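Local coordinates for SLT domain-containing protein (Bdellovibrio bacteriovorus HD100, PDB 6TAB), which acts as a lysozyme on peptidoglycan, with altered substrate specificity, and helps the predatory bacterium leave its prey cell, at residues T148-E154 with I165-Q171; L79-V84 with V140-F146; P110-F116 with G212-G216. All blocks are in the same frame, centred on the assembly; numbering follows the deposited sequence.

In the fold
From the N terminus, residues 79-84 open contact 2 and residues 110-116 open contact 3. The end of helix 125-144 closes contact 2 at 140-146, which joins that end to the segment before helix 87-101. Contacts 2 and 3 therefore cross. Contact 1 opens directly afterwards at 148-154 and closes at 165-171 as a short hairpin. It falls wholly within the long loop that contact 3 closes at 212-216. Contact 3 joins helix 113-116 to the loop after helix 193-211. Contacts 1 and 2 touch, with a probable hydrogen bond between Ser-144 OG and Leu-169 O at 2.8 Å. Contact 3 lies about 27 Å from contact 1 between centres, across the chain's centre.

Contact 1. Residues T148-E154 with I165-Q171; sequences TAMSYTE and ISRGLLQ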
loop_
_atom_site.group_PDB
_atom_site.type_symbol
_atom_site.label_atom_id
_atom_site.label_comp_id
_atom_site.label_asym_id
_atom_site.label_seq_id
_atom_site.Cartn_x
_atom_site.Cartn_y
_atom_site.Cartn_z
ATOM N N THR A 148 11.992 7.239 4.824
ATOM C CA THR A 148 11.891 6.094 5.748
ATOM C C THR A 148 12.007 6.535 7.220
ATOM O O THR A 148 11.489 5.814 8.120
ATOM C CB THR A 148 12.879 4.983 5.369
ATOM O OG1 THR A 148 12.493 3.721 5.931
ATOM C CG2 THR A 148 14.322 5.300 5.735
ATOM N N ALA A 149 12.650 7.687 7.492
ATOM C CA ALA A 149 12.810 8.171 8.899
ATOM C C ALA A 149 11.559 8.877 9.466
ATOM O O ALA A 149 11.532 9.204 10.645
ATOM C CB ALA A 149 13.996 9.117 8.983
ATOM N N MET A 150 10.534 9.119 8.638
ATOM C CA MET A 150 9.404 9.960 9.057
ATOM C C MET A 150 8.660 9.347 10.261
ATOM O O MET A 150 8.278 8.150 10.267
ATOM C CB MET A 150 8.405 10.171 7.915
ATOM C CG MET A 150 7.289 11.147 8.275
ATOM S SD MET A 150 6.207 11.582 6.885
ATOM C CE MET A 150 4.826 12.233 7.836
ATOM N N SER A 151 8.389 10.187 11.272
ATOM C CA SER A 151 7.496 9.821 12.383
ATOM C C SER A 151 6.471 10.948 12.591
ATOM O O SER A 151 6.854 12.141 12.516
ATOM C CB SER A 151 8.287 9.519 13.643
ATOM O OG SER A 151 8.995 10.653 14.065
ATOM N N TYR A 152 5.213 10.574 12.905
ATOM C CA TYR A 152 4.108 11.559 13.131
ATOM C C TYR A 152 3.239 11.112 14.323
ATOM O O TYR A 152 2.751 9.978 14.351
ATOM C CB TYR A 152 3.232 11.700 11.878
ATOM C CG TYR A 152 2.052 12.628 12.042
ATOM C CD1 TYR A 152 2.209 14.006 11.995
ATOM C CD2 TYR A 152 0.776 12.144 12.287
ATOM C CE1 TYR A 152 1.136 14.873 12.160
ATOM C CE2 TYR A 152 -0.309 12.999 12.440
ATOM C CZ TYR A 152 -0.134 14.366 12.375
ATOM O OH TYR A 152 -1.191 15.216 12.530
ATOM N N THR A 153 3.057 12.002 15.305
ATOM C CA THR A 153 2.218 11.732 16.462
ATOM C C THR A 153 0.743 12.039 16.142
ATOM O O THR A 153 0.359 13.173 15.809
ATOM C CB THR A 153 2.686 12.524 17.692
ATOM O OG1 THR A 153 4.064 12.218 17.914
ATOM C CG2 THR A 153 1.878 12.166 18.921
ATOM N N GLU A 154 -0.086 10.984 16.218
ATOM C CA GLU A 154 -1.535 11.040 15.911
ATOM C C GLU A 154 -2.325 11.623 17.104
ATOM O O GLU A 154 -1.783 11.827 18.216
ATOM C CB GLU A 154 -2.032 9.623 15.571
ATOM C CG GLU A 154 -1.321 8.922 14.417
ATOM C CD GLU A 154 -1.641 9.398 13.009
ATOM O OE1 GLU A 154 -2.541 10.266 12.852
ATOM O OE2 GLU A 154 -1.024 8.849 12.054
ATOM N N ILE A 165 2.139 6.696 17.329
ATOM C CA ILE A 165 3.194 7.257 16.455
ATOM C C ILE A 165 3.219 6.443 15.153
ATOM O O ILE A 165 3.523 5.231 15.163
ATOM C CB ILE A 165 4.569 7.310 17.170
ATOM C CG1 ILE A 165 4.499 8.064 18.520
ATOM C CG2 ILE A 165 5.618 7.909 16.233
ATOM C CD1 ILE A 165 5.767 8.007 19.370
ATOM N N SER A 166 2.921 7.109 14.025
ATOM C CA SER A 166 2.963 6.498 12.713
ATOM C C SER A 166 4.387 6.632 12.142
ATOM O O SER A 166 4.980 7.720 12.263
ATOM C CB SER A 166 1.900 7.133 11.825
ATOM O OG SER A 166 0.588 6.855 12.319
ATOM N N ARG A 167 4.897 5.569 11.501
ATOM C CA ARG A 167 6.324 5.495 11.171
ATOM C C ARG A 167 6.598 4.986 9.754
ATOM O O ARG A 167 5.935 4.073 9.224
ATOM C CB ARG A 167 7.055 4.586 12.173
ATOM C CG ARG A 167 7.009 5.055 13.624
ATOM C CD ARG A 167 7.687 4.111 14.583
ATOM N NE ARG A 167 7.676 4.544 15.964
ATOM C CZ ARG A 167 8.450 5.434 16.551
ATOM N NH1 ARG A 167 9.433 5.997 15.858
ATOM N NH2 ARG A 167 8.250 5.726 17.844
ATOM N N GLY A 168 7.682 5.538 9.174
ATOM C CA GLY A 168 8.265 4.961 7.953
ATOM C C GLY A 168 7.474 5.241 6.673
ATOM O O GLY A 168 6.579 6.102 6.618
ATOM N N LEU A 169 7.817 4.470 5.637
ATOM C CA LEU A 169 7.386 4.760 4.256
ATOM C C LEU A 169 5.852 4.853 4.138
ATOM O O LEU A 169 5.326 5.731 3.414
ATOM C CB LEU A 169 7.948 3.719 3.282
ATOM C CG LEU A 169 9.456 3.739 3.047
ATOM C CD1 LEU A 169 9.816 2.642 2.057
ATOM C CD2 LEU A 169 9.940 5.115 2.581
ATOM N N LEU A 170 5.127 3.890 4.754
ATOM C CA LEU A 170 3.643 3.795 4.659
ATOM C C LEU A 170 2.936 4.274 5.949
ATOM O O LEU A 170 1.721 4.117 6.089
ATOM C CB LEU A 170 3.261 2.342 4.312
ATOM C CG LEU A 170 3.602 1.888 2.890
ATOM C CD1 LEU A 170 3.485 0.379 2.760
ATOM C CD2 LEU A 170 2.735 2.600 1.863
ATOM N N GLN A 171 3.685 4.883 6.879
ATOM C CA GLN A 171 3.092 5.488 8.087
ATOM C C GLN A 171 2.241 4.426 8.842
ATOM O O GLN A 171 1.062 4.625 9.161
ATOM C CB GLN A 171 2.365 6.797 7.756
ATOM C CG GLN A 171 3.364 7.911 7.361
ATOM C CD GLN A 171 4.170 8.398 8.550
ATOM O OE1 GLN A 171 3.674 9.178 9.375
ATOM N NE2 GLN A 171 5.411 7.939 8.670
HETATM O O HOH W 1 10.019 2.594 6.453
#
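Strands 151-154 and 163-167 form an antiparallel hairpin. Tyr-152 and Ser-166 are a hydrogen-bonded pair, with Tyr-152 N to Ser-166 O and Ser-166 N to Tyr-152 O both 2.9 Å. Ser-151, Thr-153, Ile-165 and Arg-167 project from one face. Tyr-152 and Ser-166 project from the other. Ser-166 (m) gives its OG to Glu-154 OE2 at 2.6 Å. The m, m rotamer of Glu-154 folds its carboxylate back for this bond. The t rotamer of Tyr-152 carries its ring away from the partner strand.

Past the strands, Gly-168 to Gln-171 make a type I turn. Met-150 O accepts Gly-168 N at 2.9 Å. Gln-171 (m, m) curls back, so that its NE2 reaches Met-150 O at 3.3 Å and Gly-168 O at 3.0 Å. The given conformer of Met-150 is fully extended (t, t, t), and its CE lies 3.6 Å from Gln-171 OE1. One water links Thr-148 OG1 (2.8 Å) to Leu-169 N (3.0 Å). The Gly-Leu-Leu-Gln turn after the hairpin matches a signature of the SLT family.

Thr-148 OG1 and the extended Arg-167 also bond to His-191. Leu-169 packs on Pro-193 and Leu-197 of helix 193-211, while Leu-170 rests on Met-139 and Val-140 of helix 125-144. The hairpin and its turn thus meet helices 125-144 and 193-211.

Contact 2. Residues L79-V84 with V140-F146; sequences LWEDKV and VRFESNF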
loop_
_atom_site.group_PDB
_atom_site.type_symbol
_atom_site.label_atom_id
_atom_site.label_comp_id
_atom_site.label_asym_id
_atom_site.label_seq_id
_atom_site.Cartn_x
_atom_site.Cartn_y
_atom_site.Cartn_z
ATOM N N LEU A 79 7.443 4.463 -8.650
ATOM C CA LEU A 79 7.888 5.872 -8.506
ATOM C C LEU A 79 9.131 6.025 -7.618
ATOM O O LEU A 79 9.842 7.055 -7.755
ATOM C CB LEU A 79 6.718 6.699 -7.953
ATOM C CG LEU A 79 5.482 6.797 -8.847
ATOM C CD1 LEU A 79 4.309 7.417 -8.095
ATOM C CD2 LEU A 79 5.770 7.602 -10.097
ATOM N N TRP A 80 9.397 5.100 -6.683
ATOM C CA TRP A 80 10.598 5.207 -5.825
ATOM C C TRP A 80 11.911 5.036 -6.608
ATOM O O TRP A 80 12.977 5.481 -6.109
ATOM C CB TRP A 80 10.510 4.289 -4.593
ATOM C CG TRP A 80 10.185 2.842 -4.858
ATOM C CD1 TRP A 80 10.870 1.976 -5.664
ATOM C CD2 TRP A 80 9.126 2.063 -4.260
ATOM N NE1 TRP A 80 10.294 0.734 -5.635
ATOM C CE2 TRP A 80 9.194 0.765 -4.812
ATOM C CE3 TRP A 80 8.085 2.380 -3.382
ATOM C CZ2 TRP A 80 8.271 -0.238 -4.459
ATOM C CZ3 TRP A 80 7.204 1.388 -3.003
ATOM C CH2 TRP A 80 7.275 0.106 -3.559
ATOM N N GLU A 81 11.880 4.438 -7.812
ATOM C CA GLU A 81 13.121 4.292 -8.577
ATOM C C GLU A 81 13.635 5.650 -9.102
ATOM O O GLU A 81 14.810 5.765 -9.424
ATOM C CB GLU A 81 12.983 3.270 -9.720
ATOM C CG GLU A 81 12.636 1.867 -9.243
ATOM C CD GLU A 81 12.821 0.698 -10.191
ATOM O OE1 GLU A 81 13.407 0.891 -11.300
ATOM O OE2 GLU A 81 12.358 -0.429 -9.808
ATOM N N ASP A 82 12.774 6.674 -9.171
ATOM C CA ASP A 82 13.123 8.040 -9.611
ATOM C C ASP A 82 13.689 8.915 -8.443
ATOM O O ASP A 82 14.183 10.025 -8.657
ATOM C CB ASP A 82 11.885 8.748 -10.197
ATOM C CG ASP A 82 10.905 7.907 -11.032
ATOM O OD1 ASP A 82 11.305 6.858 -11.530
ATOM O OD2 ASP A 82 9.750 8.336 -11.225
ATOM N N LYS A 83 13.404 8.534 -7.189
ATOM C CA LYS A 83 13.488 9.436 -6.000
ATOM C C LYS A 83 14.580 8.996 -4.999
ATOM O O LYS A 83 15.040 9.828 -4.187
ATOM C CB LYS A 83 12.135 9.567 -5.281
ATOM C CG LYS A 83 10.977 10.065 -6.150
ATOM C CD LYS A 83 11.132 11.519 -6.577
ATOM C CE LYS A 83 9.861 12.145 -7.127
ATOM N NZ LYS A 83 8.988 12.712 -6.060
ATOM N N VAL A 84 15.011 7.725 -5.052
ATOM C CA VAL A 84 15.762 7.094 -3.981
ATOM C C VAL A 84 16.903 6.222 -4.535
ATOM O O VAL A 84 16.707 5.430 -5.460
ATOM C CB VAL A 84 14.761 6.230 -3.182
ATOM C CG1 VAL A 84 15.412 5.322 -2.180
ATOM C CG2 VAL A 84 13.685 7.074 -2.517
ATOM N N VAL A 140 3.232 5.544 -0.853
ATOM C CA VAL A 140 4.464 6.072 -0.194
ATOM C C VAL A 140 4.649 7.567 -0.523
ATOM O O VAL A 140 4.995 8.354 0.383
ATOM C CB VAL A 140 5.683 5.216 -0.579
ATOM C CG1 VAL A 140 6.985 5.893 -0.126
ATOM C CG2 VAL A 140 5.579 3.778 -0.036
ATOM N N ARG A 141 4.436 7.949 -1.787
ATOM C CA ARG A 141 4.608 9.364 -2.199
ATOM C C ARG A 141 3.807 10.274 -1.257
ATOM O O ARG A 141 4.335 11.300 -0.792
ATOM C CB ARG A 141 4.144 9.592 -3.651
ATOM C CG ARG A 141 3.933 11.046 -4.082
ATOM C CD ARG A 141 5.115 11.976 -4.002
ATOM N NE ARG A 141 4.689 13.345 -4.342
ATOM C CZ ARG A 141 4.241 14.250 -3.475
ATOM N NH1 ARG A 141 4.094 13.934 -2.192
ATOM N NH2 ARG A 141 3.956 15.474 -3.915
ATOM N N PHE A 142 2.546 9.909 -0.976
ATOM C CA PHE A 142 1.654 10.810 -0.193
ATOM C C PHE A 142 1.730 10.588 1.325
ATOM O O PHE A 142 1.387 11.521 2.072
ATOM C CB PHE A 142 0.211 10.784 -0.734
ATOM C CG PHE A 142 0.100 11.435 -2.092
ATOM C CD1 PHE A 142 0.275 12.815 -2.238
ATOM C CD2 PHE A 142 -0.015 10.670 -3.241
ATOM C CE1 PHE A 142 0.234 13.397 -3.496
ATOM C CE2 PHE A 142 -0.063 11.253 -4.491
ATOM C CZ PHE A 142 0.091 12.620 -4.616
ATOM N N GLU A 143 2.122 9.378 1.788
ATOM C CA GLU A 143 2.264 9.162 3.238
ATOM C C GLU A 143 3.563 9.788 3.787
ATOM O O GLU A 143 3.545 10.355 4.881
ATOM C CB GLU A 143 2.175 7.667 3.577
ATOM C CG GLU A 143 0.797 7.062 3.414
ATOM C CD GLU A 143 -0.225 7.558 4.416
ATOM O OE1 GLU A 143 0.173 8.250 5.415
ATOM O OE2 GLU A 143 -1.431 7.186 4.277
ATOM N N SER A 144 4.684 9.576 3.091
ATOM C CA SER A 144 6.041 9.992 3.590
ATOM C C SER A 144 6.935 10.743 2.580
ATOM O O SER A 144 8.066 11.068 2.932
ATOM C CB SER A 144 6.799 8.764 4.049
ATOM O OG SER A 144 7.087 7.906 2.950
ATOM N N ASN A 145 6.510 10.897 1.328
ATOM C CA ASN A 145 7.381 11.463 0.286
ATOM C C ASN A 145 8.720 10.704 0.271
ATOM O O ASN A 145 9.786 11.322 0.058
ATOM C CB ASN A 145 7.593 12.987 0.382
ATOM C CG ASN A 145 7.998 13.585 -0.952
ATOM O OD1 ASN A 145 7.766 13.007 -2.015
ATOM N ND2 ASN A 145 8.626 14.753 -0.906
ATOM N N PHE A 146 8.645 9.375 0.445
ATOM C CA PHE A 146 9.789 8.433 0.289
ATOM C C PHE A 146 10.830 8.547 1.419
ATOM O O PHE A 146 11.978 8.046 1.271
ATOM C CB PHE A 146 10.465 8.554 -1.089
ATOM C CG PHE A 146 9.502 8.421 -2.254
ATOM C CD1 PHE A 146 9.009 7.185 -2.660
ATOM C CD2 PHE A 146 9.032 9.548 -2.911
ATOM C CE1 PHE A 146 8.117 7.080 -3.708
ATOM C CE2 PHE A 146 8.124 9.439 -3.962
ATOM C CZ PHE A 146 7.645 8.198 -4.346
#
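Val-140 lies in the last turns of helix 125-144 and points toward residues 79-84. Val-140 CG2 meets the edge of the Trp-80 indole, 4.1 Å from Trp-80 CZ3. Trp-80 is held elsewhere too: its NE1 bonds to Ser-91, and its ring packs edge-to-face with Trp-90. One residue on, Arg-141 also points toward the other segment. Arg-141 CD comes within 4.4 Å of Lys-83 NZ, a loose contact.

Ser-144 N bonds to Val-140 O at 3.0 Å. Ser-144 OG bonds to Leu-169 O and weakly accepts Phe-146 N at 3.3 Å. Asn-145 then leaves the helix with positive phi, and Phe-146 also has positive phi (71°). These two residues turn the chain so that the Phe-146 side chain points at residues 79-84.

Phe-146 is the centre of the contact and the residue most covered by it. Leu-79 CB lies 4.0 Å from Phe-146 CZ, and Trp-80 CB 3.8 Å from Phe-146 CE1. Val-84 CG2 sits 3.8 Å from Phe-146 CB. Lys-83 CB covers one ring face in a CH-pi contact, 4.3 Å from the Phe-146 ring centroid. The two segments are joined by apolar packing, without hydrogen bonds between them.

The segment before helix 87-101 is thereby fixed to the end of helix 125-144. That end carries the Glu-Ser-Asn-Phe sequence, which fits the Glu-Ser signature of SLT domains in the lysozyme clan.

Contact 3. Residues P110-F116 with G212-G216; sequences PADRSLF and GRIAG
This is a buried contact in which an aspartate side chain holds a loop backbone. It joins the start of short helix 113-116 to the loop between helix 193-211 and strand 217-218. Pro-110 to Arg-113 form a type I turn, with Arg-113 N to Pro-110 O at 3.2 Å. Leu-115 N and Phe-116 N each bond to Asp-112 O at 3.1 Å. Gly-212, the first residue after helix 193-211, has positive phi (75°). Phi/psi then run -160/158 at Arg-213, -75/-42 at Ile-214 and -157/-156 at Ala-215. Pro-110 CA and Arg-213 CA are 4.3 Å apart, and Ala-111 N bonds to Gly-212 O at 2.8 Å.

Asp-112 is at the N-cap position without a side-chain capping bond. Its p rotamer (chi1 53°, chi2 -5°) turns the carboxylate to the loop. Asp-112 OD1 accepts Ile-214 N and Asp-112 OD2 accepts Ala-215 N, both at 2.9 Å. A water joins Asp-112 OD2 (2.8 Å) to Arg-213 NH2 (3.2 Å). Arg-213 NE bonds to Ala-215 O at 2.8 Å.

Next to these bonds, apolar side chains pack. Ile-214 (m, t) places CG2 over the Phe-116 (m) ring, 3.9 Å from its centroid, a CH-pi contact. Ile-214 CD1 lies 3.8 Å from Phe-116 CB, and Ile-214 CG1 4.0 Å from Pro-110 CB.

The chain continues to Cys-117, disulfide-bonded to Cys-253. The arrangement is a carboxylate bridging two successive backbone amides.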
loop_
_atom_site.group_PDB
_atom_site.type_symbol
_atom_site.label_atom_id
_atom_site.label_comp_id
_atom_site.label_asym_id
_atom_site.label_seq_id
_atom_site.Cartn_x
_atom_site.Cartn_y
_atom_site.Cartn_z
ATOM N N PRO A 110 -10.975 -7.248 -8.429
ATOM C CA PRO A 110 -11.632 -6.265 -7.559
ATOM C C PRO A 110 -12.924 -5.649 -8.143
ATOM O O PRO A 110 -12.975 -5.357 -9.364
ATOM C CB PRO A 110 -10.600 -5.165 -7.309
ATOM C CG PRO A 110 -9.446 -5.488 -8.106
ATOM C CD PRO A 110 -9.642 -6.765 -8.850
ATOM N N ALA A 111 -13.937 -5.414 -7.282
ATOM C CA ALA A 111 -15.229 -4.861 -7.720
ATOM C C ALA A 111 -15.120 -3.427 -8.240
ATOM O O ALA A 111 -16.019 -3.013 -9.001
ATOM C CB ALA A 111 -16.253 -4.919 -6.628
ATOM N N ASP A 112 -14.088 -2.686 -7.824
ATOM C CA ASP A 112 -13.837 -1.297 -8.281
ATOM C C ASP A 112 -12.740 -1.231 -9.359
ATOM O O ASP A 112 -12.141 -0.149 -9.559
ATOM C CB ASP A 112 -13.576 -0.407 -7.073
ATOM C CG ASP A 112 -12.481 -0.895 -6.129
ATOM O OD1 ASP A 112 -11.933 -2.040 -6.332
ATOM O OD2 ASP A 112 -12.180 -0.129 -5.148
ATOM N N ARG A 113 -12.474 -2.313 -10.101
ATOM C CA ARG A 113 -11.550 -2.262 -11.245
ATOM C C ARG A 113 -12.001 -1.228 -12.294
ATOM O O ARG A 113 -11.124 -0.589 -12.918
ATOM C CB ARG A 113 -11.363 -3.657 -11.840
ATOM C CG ARG A 113 -12.621 -4.313 -12.400
ATOM C CD ARG A 113 -12.429 -5.819 -12.598
ATOM N NE ARG A 113 -13.585 -6.528 -13.156
ATOM C CZ ARG A 113 -14.637 -7.020 -12.472
ATOM N NH1 ARG A 113 -14.704 -6.964 -11.146
ATOM N NH2 ARG A 113 -15.595 -7.625 -13.178
ATOM N N SER A 114 -13.305 -0.967 -12.470
ATOM C CA SER A 114 -13.713 0.019 -13.496
ATOM C C SER A 114 -13.159 1.427 -13.182
ATOM O O SER A 114 -12.996 2.234 -14.098
ATOM C CB SER A 114 -15.226 0.038 -13.696
ATOM O OG SER A 114 -15.945 0.394 -12.504
ATOM N N LEU A 115 -12.945 1.714 -11.891
ATOM C CA LEU A 115 -12.351 2.979 -11.426
ATOM C C LEU A 115 -10.818 2.938 -11.477
ATOM O O LEU A 115 -10.179 3.821 -12.079
ATOM C CB LEU A 115 -12.828 3.292 -9.998
ATOM C CG LEU A 115 -12.202 4.513 -9.316
ATOM C CD1 LEU A 115 -12.477 5.787 -10.074
ATOM C CD2 LEU A 115 -12.640 4.651 -7.861
ATOM N N PHE A 116 -10.193 1.954 -10.813
ATOM C CA PHE A 116 -8.739 1.928 -10.641
ATOM C C PHE A 116 -7.974 1.387 -11.848
ATOM O O PHE A 116 -6.856 1.871 -12.130
ATOM C CB PHE A 116 -8.374 1.121 -9.397
ATOM C CG PHE A 116 -8.546 1.867 -8.103
ATOM C CD1 PHE A 116 -7.523 2.674 -7.646
ATOM C CD2 PHE A 116 -9.708 1.774 -7.346
ATOM C CE1 PHE A 116 -7.653 3.376 -6.455
ATOM C CE2 PHE A 116 -9.838 2.460 -6.144
ATOM C CZ PHE A 116 -8.815 3.295 -5.718
ATOM N N GLY A 212 -13.049 -7.835 -1.351
ATOM C CA GLY A 212 -13.211 -7.992 -2.794
ATOM C C GLY A 212 -13.082 -6.702 -3.599
ATOM O O GLY A 212 -13.631 -6.632 -4.724
ATOM N N ARG A 213 -12.370 -5.692 -3.066
ATOM C CA ARG A 213 -12.239 -4.378 -3.721
ATOM C C ARG A 213 -11.019 -3.659 -3.145
ATOM O O ARG A 213 -10.551 -3.974 -2.031
ATOM C CB ARG A 213 -13.537 -3.576 -3.607
ATOM C CG ARG A 213 -13.974 -3.284 -2.192
ATOM C CD ARG A 213 -15.398 -2.689 -2.082
ATOM N NE ARG A 213 -15.436 -1.380 -2.699
ATOM C CZ ARG A 213 -16.276 -0.942 -3.629
ATOM N NH1 ARG A 213 -17.333 -1.655 -3.975
ATOM N NH2 ARG A 213 -16.057 0.244 -4.187
ATOM N N ILE A 214 -10.511 -2.701 -3.943
ATOM C CA ILE A 214 -9.301 -1.937 -3.580
ATOM C C ILE A 214 -9.561 -0.878 -2.502
ATOM O O ILE A 214 -8.730 -0.715 -1.573
ATOM C CB ILE A 214 -8.665 -1.324 -4.839
ATOM C CG1 ILE A 214 -8.177 -2.428 -5.789
ATOM C CG2 ILE A 214 -7.550 -0.328 -4.504
ATOM C CD1 ILE A 214 -7.795 -1.968 -7.196
ATOM N N ALA A 215 -10.686 -0.166 -2.628
ATOM C CA ALA A 215 -11.001 0.948 -1.709
ATOM C C ALA A 215 -12.527 1.166 -1.714
ATOM O O ALA A 215 -13.295 0.239 -2.009
ATOM C CB ALA A 215 -10.172 2.168 -2.090
ATOM N N GLY A 216 -12.966 2.378 -1.366
ATOM C CA GLY A 216 -14.383 2.806 -1.391
ATOM C C GLY A 216 -15.105 2.590 -0.058
ATOM O O GLY A 216 -14.623 1.931 0.854
HETATM O O HOH W 2 -13.646 2.249 -4.848
#